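PDB 5KRP: frutapin from Artocarpus altilis, which is a breadfruit lectin of the jacalin-related family and probably acts by recognising and binding carbohydrates. Local coordinates for residues 123-127 with 128-132. Residues are numbered along the deposited sequence; the frame is centred on the assembly and turned at random.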
loop_
_atom_site.group_PDB
_atom_site.type_symbol
_atom_site.label_atom_id
_atom_site.label_comp_id
_atom_site.label_asym_id
_atom_site.label_seq_id
_atom_site.Cartn_x
_atom_site.Cartn_y
_atom_site.Cartn_z
ATOM N N LEU A 123 -9.938 -7.626 -16.392
ATOM C CA LEU A 123 -9.279 -7.371 -15.130
ATOM C C LEU A 123 -10.241 -7.817 -13.966
ATOM O O LEU A 123 -11.114 -7.026 -13.541
ATOM C CB LEU A 123 -8.929 -5.910 -14.958
ATOM C CG LEU A 123 -8.204 -5.567 -13.639
ATOM C CD1 LEU A 123 -6.760 -6.099 -13.690
ATOM C CD2 LEU A 123 -8.279 -4.065 -13.463
ATOM N N PRO A 124 -10.073 -9.049 -13.502
ATOM C CA PRO A 124 -10.879 -9.559 -12.360
ATOM C C PRO A 124 -10.125 -9.187 -11.099
ATOM O O PRO A 124 -8.969 -9.538 -10.935
ATOM C CB PRO A 124 -10.937 -11.054 -12.575
ATOM C CG PRO A 124 -9.897 -11.351 -13.599
ATOM C CD PRO A 124 -9.191 -10.103 -14.025
ATOM N N ILE A 125 -10.754 -8.415 -10.256
ATOM C CA ILE A 125 -10.151 -7.953 -9.016
ATOM C C ILE A 125 -10.646 -8.774 -7.877
ATOM O O ILE A 125 -11.833 -8.666 -7.513
ATOM C CB ILE A 125 -10.422 -6.484 -8.741
ATOM C CG1 ILE A 125 -10.020 -5.678 -9.968
ATOM C CG2 ILE A 125 -9.666 -6.058 -7.467
ATOM C CD1 ILE A 125 -10.672 -4.327 -9.950
ATOM N N GLU A 126 -9.721 -9.554 -7.278
ATOM C CA GLU A 126 -10.134 -10.402 -6.164
ATOM C C GLU A 126 -9.995 -9.702 -4.816
ATOM O O GLU A 126 -10.696 -10.069 -3.835
ATOM C CB GLU A 126 -9.285 -11.684 -6.086
ATOM C CG GLU A 126 -9.532 -12.795 -7.085
ATOM C CD GLU A 126 -9.251 -14.221 -6.481
ATOM O OE1 GLU A 126 -8.052 -14.576 -6.481
ATOM O OE2 GLU A 126 -10.217 -14.934 -5.952
ATOM N N ASN A 127 -8.995 -8.810 -4.697
ATOM C CA ASN A 127 -8.813 -8.011 -3.487
ATOM C C ASN A 127 -8.230 -6.659 -3.892
ATOM O O ASN A 127 -7.347 -6.613 -4.767
ATOM C CB ASN A 127 -7.883 -8.704 -2.482
ATOM C CG ASN A 127 -7.913 -8.034 -1.131
ATOM O OD1 ASN A 127 -8.974 -7.648 -0.667
ATOM N ND2 ASN A 127 -6.737 -7.737 -0.569
ATOM N N GLY A 128 -8.739 -5.593 -3.305
ATOM C CA GLY A 128 -8.388 -4.260 -3.727
ATOM C C GLY A 128 -9.570 -3.564 -4.364
ATOM O O GLY A 128 -10.651 -4.154 -4.597
ATOM N N LEU A 129 -9.298 -2.312 -4.685
ATOM C CA LEU A 129 -10.333 -1.370 -5.195
ATOM C C LEU A 129 -9.808 -0.536 -6.340
ATOM O O LEU A 129 -8.693 -0.007 -6.272
ATOM C CB LEU A 129 -10.784 -0.422 -4.111
ATOM C CG LEU A 129 -11.542 -0.976 -2.889
ATOM C CD1 LEU A 129 -11.723 0.073 -1.803
ATOM C CD2 LEU A 129 -12.871 -1.532 -3.363
ATOM N N VAL A 130 -10.696 -0.218 -7.322
ATOM C CA VAL A 130 -10.364 0.732 -8.328
ATOM C C VAL A 130 -10.541 2.099 -7.691
ATOM O O VAL A 130 -11.598 2.416 -7.066
ATOM C CB VAL A 130 -11.334 0.639 -9.575
ATOM C CG1 VAL A 130 -11.060 1.709 -10.559
ATOM C CG2 VAL A 130 -11.235 -0.720 -10.184
ATOM N N VAL A 131 -9.474 2.890 -7.790
ATOM C CA VAL A 131 -9.502 4.243 -7.192
ATOM C C VAL A 131 -9.197 5.385 -8.205
ATOM O O VAL A 131 -9.072 6.557 -7.845
ATOM C CB VAL A 131 -8.546 4.310 -5.980
ATOM C CG1 VAL A 131 -8.974 3.386 -4.848
ATOM C CG2 VAL A 131 -7.099 4.016 -6.386
ATOM N N GLY A 132 -9.080 5.055 -9.479
ATOM C CA GLY A 132 -8.773 6.075 -10.460
ATOM C C GLY A 132 -8.681 5.461 -11.846
ATOM O O GLY A 132 -8.462 4.267 -12.007
#
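Ile125 and Val130 touch methyl to methyl across the corner where a jacalin-type beta-prism passes from one of its antiparallel sheets to the next. Ile125 CD1 lies 3.7 Å from Val130 CG2, and the two side chains cross at about a right angle, an apolar contact closing the inner side of the bend. The two branches of Ile125 divide the work. CG1 stands anti to the carbonyl carbon (chi1 -52°) and carries CD1 out to the valine, whereas CG2, anti to the backbone N, turns to the backbone of the corner, 3.6 Å from Gly128 O. On the valine, CG1 is the branch anti to the backbone N (chi1 175°), which leaves CG2, anti to the carbonyl carbon, to meet the isoleucine. The chain turns at Glu126. Gly128 has a positive phi (112°), a conformation that glycine adopts easily because it lacks a side chain.

Each arm is anchored in its own sheet, Ile125 pairing through its backbone with Val78 and Leu129 with Ala149, while the buried side chain of Ile125 also packs on Met148 of strand 141-149 and so bridges the two sheets. The corner is also an interface, because Ile125 and Asn127 form an antiparallel ladder with a strand of the second subunit, and Glu126 OE1 makes a salt bridge with Lys134 NZ of that subunit. The CB bond of Asn127 points away from 128-132, and its ND2 donates a hydrogen bond to Thr5 O of the second subunit.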